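Local coordinates for protein MgGH51 (Meripilus giganteus, PDB 6ZPV) that hydrolyses terminal alpha-L-arabinofuranosyl residues from arabinose-containing glycans, as a fungal glycoside hydrolase of family GH51, at the glycan on Asn487, the glycan on Asn145 and the glycan on Asn421. Coordinates in Å, arbitrary orientation; residue numbers count along the deposited sequence, not the author numbering.

Contact 1: the glycan on Asn487. Residues 102, 486-487, 591-592. With NAG (2-acetamido-2-deoxy-beta-D-glucopyranose), chain B; NAG (2-acetamido-2-deoxy-beta-D-glucopyranose), chain C.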
loop_
_atom_site.group_PDB
_atom_site.type_symbol
_atom_site.label_atom_id
_atom_site.label_comp_id
_atom_site.label_asym_id
_atom_site.label_seq_id
_atom_site.Cartn_x
_atom_site.Cartn_y
_atom_site.Cartn_z
ATOM N N TRP A 102 7.254 -4.487 16.048
ATOM C CA TRP A 102 8.733 -4.511 16.138
ATOM C C TRP A 102 9.294 -3.128 16.556
ATOM O O TRP A 102 10.348 -2.694 16.098
ATOM C CB TRP A 102 9.379 -5.071 14.850
ATOM C CG TRP A 102 8.858 -6.435 14.585
ATOM C CD1 TRP A 102 9.297 -7.596 15.091
ATOM C CD2 TRP A 102 7.677 -6.753 13.832
ATOM N NE1 TRP A 102 8.489 -8.637 14.701
ATOM C CE2 TRP A 102 7.482 -8.128 13.948
ATOM C CE3 TRP A 102 6.782 -6.020 13.033
ATOM C CZ2 TRP A 102 6.354 -8.766 13.420
ATOM C CZ3 TRP A 102 5.686 -6.637 12.497
ATOM C CH2 TRP A 102 5.465 -8.000 12.713
ATOM N N VAL A 486 10.498 -4.040 7.221
ATOM C CA VAL A 486 11.718 -4.861 7.182
ATOM C C VAL A 486 11.781 -5.880 8.300
ATOM O O VAL A 486 12.578 -6.808 8.202
ATOM C CB VAL A 486 12.973 -4.012 7.129
ATOM C CG1 VAL A 486 13.005 -3.173 5.889
ATOM C CG2 VAL A 486 13.172 -3.194 8.419
ATOM N N ASN A 487 10.949 -5.772 9.316
ATOM C CA ASN A 487 10.922 -6.778 10.381
ATOM C C ASN A 487 9.865 -7.833 10.175
ATOM O O ASN A 487 9.778 -8.775 11.005
ATOM C CB ASN A 487 10.773 -6.140 11.762
ATOM C CG ASN A 487 11.862 -5.153 12.067
ATOM O OD1 ASN A 487 11.650 -3.953 12.180
ATOM N ND2 ASN A 487 13.090 -5.667 12.185
ATOM N N PRO A 591 18.451 -0.877 5.127
ATOM C CA PRO A 591 18.317 -0.207 6.421
ATOM C C PRO A 591 19.667 0.327 6.934
ATOM O O PRO A 591 19.674 1.430 7.514
ATOM C CB PRO A 591 17.788 -1.346 7.332
ATOM C CG PRO A 591 16.956 -2.150 6.373
ATOM C CD PRO A 591 17.756 -2.187 5.100
ATOM N N GLU A 592 20.762 -0.373 6.596
ATOM C CA GLU A 592 22.111 0.041 7.010
ATOM C C GLU A 592 22.653 1.233 6.189
ATOM O O GLU A 592 23.470 1.994 6.702
ATOM C CB GLU A 592 23.058 -1.158 7.003
ATOM C CG GLU A 592 22.598 -2.225 7.957
ATOM C CD GLU A 592 21.299 -2.960 7.677
ATOM O OE1 GLU A 592 20.993 -3.209 6.447
ATOM O OE2 GLU A 592 20.589 -3.321 8.732
HETATM C C1 NAG B . 14.208 -4.836 12.468
HETATM C C2 NAG B . 14.989 -5.374 13.694
HETATM C C3 NAG B . 16.325 -4.664 13.881
HETATM C C4 NAG B . 17.107 -4.610 12.552
HETATM C C5 NAG B . 16.229 -4.018 11.523
HETATM C C6 NAG B . 16.890 -3.798 10.127
HETATM C C7 NAG B . 13.691 -6.392 15.500
HETATM C C8 NAG B . 12.882 -6.045 16.705
HETATM N N2 NAG B . 14.133 -5.296 14.892
HETATM O O3 NAG B . 17.079 -5.355 14.884
HETATM O O4 NAG B . 18.272 -3.787 12.827
HETATM O O5 NAG B . 15.076 -4.850 11.357
HETATM O O6 NAG B . 17.328 -5.067 9.706
HETATM O O7 NAG B . 13.945 -7.550 15.204
HETATM C C1 NAG C . 19.501 -4.393 12.427
HETATM C C2 NAG C . 20.572 -3.304 12.404
HETATM C C3 NAG C . 22.012 -3.854 12.150
HETATM C C4 NAG C . 22.329 -4.963 13.149
HETATM C C5 NAG C . 21.140 -5.962 13.112
HETATM C C6 NAG C . 21.271 -7.152 14.032
HETATM C C7 NAG C . 19.823 -1.142 11.638
HETATM C C8 NAG C . 19.674 -0.256 10.402
HETATM N N2 NAG C . 20.292 -2.363 11.436
HETATM O O3 NAG C . 23.030 -2.841 12.186
HETATM O O4 NAG C . 23.646 -5.554 12.840
HETATM O O5 NAG C . 19.813 -5.338 13.374
HETATM O O6 NAG C . 21.001 -6.692 15.375
HETATM O O7 NAG C . 19.599 -0.738 12.786
HETATM O O HOH W 1 13.209 -2.813 15.848
HETATM O O HOH W 2 15.338 -6.639 8.847
#

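Contact 2: the glycan on Asn145. Residues 145, 160-162, 164. With NAG (2-acetamido-2-deoxy-beta-D-glucopyranose), chain D; NAG (2-acetamido-2-deoxy-beta-D-glucopyranose), chain E.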
loop_
_atom_site.group_PDB
_atom_site.type_symbol
_atom_site.label_atom_id
_atom_site.label_comp_id
_atom_site.label_asym_id
_atom_site.label_seq_id
_atom_site.Cartn_x
_atom_site.Cartn_y
_atom_site.Cartn_z
ATOM N N ASN A 145 0.181 9.116 31.395
ATOM C CA ASN A 145 -1.027 9.851 31.748
ATOM C C ASN A 145 -1.912 8.892 32.543
ATOM O O ASN A 145 -1.759 7.669 32.403
ATOM C CB ASN A 145 -1.741 10.387 30.502
ATOM C CG ASN A 145 -2.682 11.534 30.724
ATOM O OD1 ASN A 145 -3.080 11.822 31.871
ATOM N ND2 ASN A 145 -3.092 12.154 29.610
ATOM N N ASN A 160 -9.715 7.426 27.326
ATOM C CA ASN A 160 -9.009 8.176 26.268
ATOM C C ASN A 160 -8.030 9.130 26.932
ATOM O O ASN A 160 -8.479 10.022 27.639
ATOM C CB ASN A 160 -10.026 8.963 25.414
ATOM C CG ASN A 160 -10.997 8.116 24.644
ATOM O OD1 ASN A 160 -10.655 7.633 23.565
ATOM N ND2 ASN A 160 -12.174 7.911 25.228
ATOM N N LEU A 161 -6.753 8.928 26.720
ATOM C CA LEU A 161 -5.720 9.765 27.313
ATOM C C LEU A 161 -4.638 10.093 26.284
ATOM O O LEU A 161 -4.178 9.177 25.567
ATOM C CB LEU A 161 -5.052 9.059 28.504
ATOM C CG LEU A 161 -5.991 8.796 29.693
ATOM C CD1 LEU A 161 -5.379 7.801 30.634
ATOM C CD2 LEU A 161 -6.325 10.107 30.420
ATOM N N GLU A 162 -4.254 11.355 26.185
ATOM C CA GLU A 162 -3.125 11.765 25.337
ATOM C C GLU A 162 -1.817 11.469 26.059
ATOM O O GLU A 162 -1.721 11.433 27.285
ATOM C CB GLU A 162 -3.247 13.225 24.940
ATOM C CG GLU A 162 -4.398 13.506 23.976
ATOM C CD GLU A 162 -4.538 14.951 23.564
ATOM O OE1 GLU A 162 -3.840 15.791 24.133
ATOM O OE2 GLU A 162 -5.272 15.185 22.630
ATOM N N HIS A 164 2.433 12.741 25.884
ATOM C CA HIS A 164 3.452 13.748 25.536
ATOM C C HIS A 164 4.747 13.221 26.112
ATOM O O HIS A 164 4.950 13.258 27.324
ATOM C CB HIS A 164 3.092 15.105 26.136
ATOM C CG HIS A 164 1.735 15.553 25.720
ATOM N ND1 HIS A 164 1.504 16.077 24.462
ATOM C CD2 HIS A 164 0.529 15.484 26.338
ATOM C CE1 HIS A 164 0.221 16.368 24.343
ATOM N NE2 HIS A 164 -0.404 15.995 25.470
HETATM C C1 NAG D . -4.005 13.257 29.617
HETATM C C2 NAG D . -3.275 14.555 29.255
HETATM C C3 NAG D . -4.294 15.709 29.115
HETATM C C4 NAG D . -5.425 15.300 28.179
HETATM C C5 NAG D . -6.051 13.976 28.637
HETATM C C6 NAG D . -7.166 13.491 27.746
HETATM C C7 NAG D . -0.971 14.584 30.042
HETATM C C8 NAG D . -0.083 14.851 31.255
HETATM N N2 NAG D . -2.290 14.896 30.215
HETATM O O3 NAG D . -3.600 16.822 28.601
HETATM O O4 NAG D . -6.460 16.331 28.202
HETATM O O5 NAG D . -5.007 13.003 28.687
HETATM O O6 NAG D . -6.616 13.349 26.447
HETATM O O7 NAG D . -0.521 14.051 29.012
HETATM C C1 NAG E . -6.783 16.885 26.959
HETATM C C2 NAG E . -8.137 17.593 27.098
HETATM C C3 NAG E . -8.376 18.396 25.822
HETATM C C4 NAG E . -7.167 19.303 25.541
HETATM C C5 NAG E . -5.887 18.488 25.483
HETATM C C6 NAG E . -4.649 19.325 25.321
HETATM C C7 NAG E . -9.666 16.354 28.651
HETATM C C8 NAG E . -10.778 15.325 28.743
HETATM N N2 NAG E . -9.203 16.636 27.425
HETATM O O3 NAG E . -9.539 19.194 25.946
HETATM O O4 NAG E . -7.293 19.982 24.262
HETATM O O5 NAG E . -5.733 17.817 26.738
HETATM O O6 NAG E . -4.751 20.266 26.390
HETATM O O7 NAG E . -9.190 16.900 29.651
HETATM O O HOH W 3 1.819 12.700 28.721
#

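Contact 3: the glycan on Asn421. Residues 385-387, 389, 393, 419, 421, 423. With NAG (2-acetamido-2-deoxy-beta-D-glucopyranose), chain F; NAG (2-acetamido-2-deoxy-beta-D-glucopyranose), chain G; BMA (beta-D-mannopyranose), chain K; MAN (alpha-D-mannopyranose), chain H; MAN (alpha-D-mannopyranose), chain I; MAN (alpha-D-mannopyranose), chain J.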
loop_
_atom_site.group_PDB
_atom_site.type_symbol
_atom_site.label_atom_id
_atom_site.label_comp_id
_atom_site.label_asym_id
_atom_site.label_seq_id
_atom_site.Cartn_x
_atom_site.Cartn_y
_atom_site.Cartn_z
ATOM N N ALA A 385 -5.198 -12.059 -21.374
ATOM C CA ALA A 385 -5.968 -11.336 -22.387
ATOM C C ALA A 385 -6.489 -12.288 -23.442
ATOM O O ALA A 385 -5.714 -13.015 -24.059
ATOM C CB ALA A 385 -5.096 -10.253 -22.970
ATOM N N TRP A 386 -7.799 -12.267 -23.632
ATOM C CA TRP A 386 -8.515 -12.905 -24.756
ATOM C C TRP A 386 -8.607 -14.421 -24.686
ATOM O O TRP A 386 -9.188 -15.014 -25.609
ATOM C CB TRP A 386 -7.919 -12.467 -26.120
ATOM C CG TRP A 386 -7.823 -10.981 -26.178
ATOM C CD1 TRP A 386 -6.679 -10.257 -26.225
ATOM C CD2 TRP A 386 -8.876 -10.036 -26.115
ATOM N NE1 TRP A 386 -6.930 -8.902 -26.141
ATOM C CE2 TRP A 386 -8.283 -8.753 -26.109
ATOM C CE3 TRP A 386 -10.260 -10.132 -26.052
ATOM C CZ2 TRP A 386 -9.040 -7.600 -26.026
ATOM C CZ3 TRP A 386 -11.017 -8.986 -25.984
ATOM C CH2 TRP A 386 -10.403 -7.732 -25.966
ATOM N N ASN A 387 -8.110 -15.040 -23.643
ATOM C CA ASN A 387 -8.151 -16.511 -23.501
ATOM C C ASN A 387 -8.347 -16.825 -22.030
ATOM O O ASN A 387 -7.398 -16.758 -21.248
ATOM C CB ASN A 387 -6.905 -17.181 -24.032
ATOM C CG ASN A 387 -6.763 -17.121 -25.525
ATOM O OD1 ASN A 387 -7.496 -17.850 -26.215
ATOM N ND2 ASN A 387 -5.902 -16.247 -26.034
ATOM N N VAL A 389 -12.293 -16.360 -23.861
ATOM C CA VAL A 389 -13.066 -15.276 -24.466
ATOM C C VAL A 389 -14.237 -14.890 -23.554
ATOM O O VAL A 389 -15.012 -15.732 -23.157
ATOM C CB VAL A 389 -13.593 -15.719 -25.808
ATOM C CG1 VAL A 389 -14.392 -14.577 -26.420
ATOM C CG2 VAL A 389 -12.457 -16.225 -26.702
ATOM N N VAL A 393 -17.538 -8.074 -23.787
ATOM C CA VAL A 393 -16.143 -7.817 -24.233
ATOM C C VAL A 393 -15.505 -6.871 -23.238
ATOM O O VAL A 393 -16.023 -5.795 -22.930
ATOM C CB VAL A 393 -16.109 -7.244 -25.657
ATOM C CG1 VAL A 393 -14.660 -6.856 -26.036
ATOM C CG2 VAL A 393 -16.668 -8.199 -26.668
ATOM N N GLN A 419 -2.768 -5.084 -31.125
ATOM C CA GLN A 419 -3.793 -4.374 -31.910
ATOM C C GLN A 419 -4.318 -3.168 -31.144
ATOM O O GLN A 419 -4.406 -3.209 -29.921
ATOM C CB GLN A 419 -4.951 -5.320 -32.217
ATOM C CG GLN A 419 -4.597 -6.550 -33.011
ATOM C CD GLN A 419 -3.982 -6.215 -34.354
ATOM O OE1 GLN A 419 -4.582 -5.483 -35.148
ATOM N NE2 GLN A 419 -2.770 -6.722 -34.563
ATOM N N ASN A 421 -7.578 -1.813 -30.934
ATOM C CA ASN A 421 -8.973 -2.247 -31.222
ATOM C C ASN A 421 -9.904 -1.826 -30.086
ATOM O O ASN A 421 -10.959 -2.478 -29.899
ATOM C CB ASN A 421 -9.009 -3.727 -31.625
ATOM C CG ASN A 421 -8.574 -4.676 -30.562
ATOM O OD1 ASN A 421 -8.399 -4.295 -29.352
ATOM N ND2 ASN A 421 -8.407 -5.915 -31.021
ATOM N N THR A 423 -9.287 -1.743 -26.812
ATOM C CA THR A 423 -8.947 -2.315 -25.519
ATOM C C THR A 423 -7.807 -1.515 -24.898
ATOM O O THR A 423 -6.872 -1.160 -25.596
ATOM C CB THR A 423 -8.490 -3.776 -25.654
ATOM O OG1 THR A 423 -9.304 -4.467 -26.573
ATOM C CG2 THR A 423 -8.475 -4.449 -24.305
HETATM C C1 NAG F . -8.045 -7.041 -30.261
HETATM C C2 NAG F . -9.252 -8.005 -30.144
HETATM C C3 NAG F . -8.918 -9.397 -29.648
HETATM C C4 NAG F . -7.709 -10.029 -30.238
HETATM C C5 NAG F . -6.606 -8.975 -30.231
HETATM C C6 NAG F . -5.356 -9.469 -30.985
HETATM C C7 NAG F . -11.253 -6.621 -29.903
HETATM C C8 NAG F . -12.173 -5.847 -28.952
HETATM N N2 NAG F . -10.329 -7.392 -29.384
HETATM O O3 NAG F . -10.066 -10.274 -29.737
HETATM O O4 NAG F . -7.177 -11.143 -29.516
HETATM O O5 NAG F . -6.967 -7.793 -30.902
HETATM O O6 NAG F . -5.707 -9.913 -32.298
HETATM O O7 NAG F . -11.435 -6.581 -31.124
HETATM C C1 NAG G . -7.511 -12.430 -29.968
HETATM C C2 NAG G . -6.498 -13.424 -29.419
HETATM C C3 NAG G . -6.851 -14.810 -29.831
HETATM C C4 NAG G . -8.280 -15.047 -29.331
HETATM C C5 NAG G . -9.253 -13.924 -29.731
HETATM C C6 NAG G . -10.672 -14.065 -29.117
HETATM C C7 NAG G . -4.192 -12.689 -29.066
HETATM C C8 NAG G . -2.861 -12.380 -29.758
HETATM N N2 NAG G . -5.150 -13.057 -29.875
HETATM O O3 NAG G . -5.977 -15.718 -29.144
HETATM O O4 NAG G . -8.851 -16.224 -29.937
HETATM O O5 NAG G . -8.771 -12.663 -29.331
HETATM O O6 NAG G . -11.622 -12.997 -29.377
HETATM O O7 NAG G . -4.309 -12.516 -27.868
HETATM C C1 BMA K . -8.753 -17.449 -29.255
HETATM C C2 BMA K . -9.948 -18.308 -29.728
HETATM C C3 BMA K . -9.830 -19.708 -29.146
HETATM C C4 BMA K . -8.482 -20.348 -29.489
HETATM C C5 BMA K . -7.353 -19.411 -29.119
HETATM C C6 BMA K . -6.010 -19.951 -29.653
HETATM O O2 BMA K . -10.040 -18.380 -31.170
HETATM O O3 BMA K . -10.880 -20.545 -29.670
HETATM O O4 BMA K . -8.307 -21.614 -28.877
HETATM O O5 BMA K . -7.542 -18.125 -29.721
HETATM O O6 BMA K . -4.968 -19.206 -28.977
HETATM C C1 MAN H . -3.705 -19.602 -29.526
HETATM C C2 MAN H . -2.672 -18.897 -28.645
HETATM C C3 MAN H . -2.691 -17.405 -28.887
HETATM C C4 MAN H . -2.634 -17.089 -30.382
HETATM C C5 MAN H . -3.730 -17.852 -31.115
HETATM C C6 MAN H . -3.565 -17.590 -32.626
HETATM O O2 MAN H . -1.398 -19.480 -28.924
HETATM O O3 MAN H . -1.592 -16.741 -28.200
HETATM O O4 MAN H . -2.858 -15.680 -30.531
HETATM O O5 MAN H . -3.539 -19.255 -30.860
HETATM O O6 MAN H . -4.791 -18.105 -33.121
HETATM C C1 MAN I . -2.015 -16.106 -26.948
HETATM C C2 MAN I . -1.053 -14.948 -26.727
HETATM C C3 MAN I . 0.391 -15.346 -26.903
HETATM C C4 MAN I . 0.701 -16.386 -25.857
HETATM C C5 MAN I . -0.418 -17.412 -25.801
HETATM C C6 MAN I . -0.139 -18.218 -24.567
HETATM O O2 MAN I . -1.355 -14.402 -25.436
HETATM O O3 MAN I . 1.144 -14.236 -26.483
HETATM O O4 MAN I . 1.988 -17.103 -26.029
HETATM O O5 MAN I . -1.905 -17.039 -25.860
HETATM O O6 MAN I . -1.465 -18.934 -24.561
HETATM C C1 MAN J . -11.930 -20.769 -28.740
HETATM C C2 MAN J . -12.745 -21.949 -29.236
HETATM C C3 MAN J . -13.536 -21.637 -30.542
HETATM C C4 MAN J . -14.337 -20.381 -30.348
HETATM C C5 MAN J . -13.448 -19.210 -29.885
HETATM C C6 MAN J . -14.275 -17.901 -29.688
HETATM O O2 MAN J . -13.685 -22.350 -28.200
HETATM O O3 MAN J . -14.433 -22.693 -30.800
HETATM O O4 MAN J . -15.016 -20.056 -31.566
HETATM O O5 MAN J . -12.759 -19.615 -28.692
HETATM O O6 MAN J . -15.134 -18.087 -28.528
HETATM O O HOH W 4 -3.397 -12.522 -25.381
#

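Contact 1: the glycan on Asn487
The chain starts at the amide of Asn487, whose ND2 is bonded to C1 of the first NAG (chain B) at 1.4 Å. Behind it, as second-shell packing, the carbonyl oxygen of Asn487 sits over the centre of the Trp102 indole. Trp102 serves the sugar mainly through its backbone and CB: its carbonyl O holds a water that is also 2.8 Å from N2 of the first NAG's acetamido group, and CB packs against the acetamido methyl C8. At the opposite side of this pyranose, a second water spans the carbonyl O of Val486, the ring oxygen O5 and the hydroxymethyl O6. Pro591, rigid and apolar, lays CB 3.8 Å from C6 of the first NAG and touches C8 of the second. The first NAG's O3 donates to O5 of the second (chain C) at 3.1 Å, which probably limits rotation about the linkage. On this poorly ordered outer sugar, N2 donates to Glu592 OE2 at 2.9 Å, almost straight (172° at H) and onto the anti lone pair; the bend at chi2 brings the carboxylate, a pure acceptor if ionised, back to the amide. This N-glycosylation site probably shields the surface and aids folding and solubility.

Contact 2: the glycan on Asn145
The imidazole of His164 turns its edge to the first NAG (chain D): the acetamido oxygen O7 lies in the ring plane, 3.2 Å from CD2, so a C-H, probably polarised by the ring nitrogens, faces the oxygen rather than a ring nitrogen. The amide of Asn145 is the other flat group. Its ND2, bonded to C1 of this NAG, sends its remaining N-H to the carbonyl O of Glu162 at 2.8 Å; the acceptor lies only 8° out of the amide plane, and the bond falls on a carbonyl lone pair. Asparagine suits the place because its nitrogen can carry the sugar and still donate across from strand 143-150 to strand 157-163, which should fix the amide's rotation. The one backbone N-H of Glu162 is shared between the ring oxygen O5 (3.1 Å from N) and the hydroxymethyl O6 (3.1 Å), which explains why both bonds are bent. Its extended side chain runs alongside, CG 3.3 Å from O6 and OE1 3.6 Å from C5 of the poorly ordered second NAG (chain E). An alanine here would probably loosen the packing along O6 and against the second sugar. Leu161 CD2 packs loosely beside O5 and C1, and a water links O7 to His164 N. The site carries an N-glycan whose first sugar docks against the backbone of strand 157-163, probably aiding stability and solubility.

Contact 3: the glycan on Asn421
Asn421 places CG in the crowded position between its backbone N and carbonyl carbon (chi1 64°), and Trp386 sets CG anti to its carbonyl carbon (chi1 -51°); with the second torsion of Trp386 (114°) turning the ring face to the sugar, they help bring the first NAG (chain F), bonded to Asn421 ND2, over the indole. C3 of that sugar stands over the six-membered ring, 3.6 Å from Trp386 CD2, a CH-pi contact suited to tryptophan's broad, electron-rich face. Thr423, the hydroxyl residue of the Asn-X-Thr sequon, donates from OG1 to Asn421 OD1 at 2.9 Å, above the carbonyl plane, which probably steadies the amide. Gln419 uses its aliphatic CG, 3.6 Å from C6, as a wall for the first NAG. Farther out, Val389 CG2 packs 3.7 Å from C6 of the second NAG (chain G). Asn387 ND2 donates a nearly straight hydrogen bond to that sugar's O3 (3.2 Å), which lies close to the amide plane; O3 also donates to the ring oxygen of BMA. This N-glycosylation site carries a branched, mannose-containing chain that probably shields the surface. Beside the second NAG, a water joins its acetamido O7 to the carbonyl O of Ala385 and to O2 of the poorly ordered MAN (chain I).

The three glycans share no residue and stand well apart on one chain: the C-alpha centres of contact 1 and contact 2 are about 29 Å apart, those of contact 1 and contact 3 about 43 Å, and those of contact 2 and contact 3 about 57 Å. Contact 2 rests on strands 143-150 and 157-163, whereas contact 1 and contact 3 are built from loops, their asparagines close to strands 483-485 and 424-428. Contact 1 draws together segments distant in sequence. The deposited assembly is a single chain, within which the sugars decorate separate patches; the structure alone does not show the state in solution.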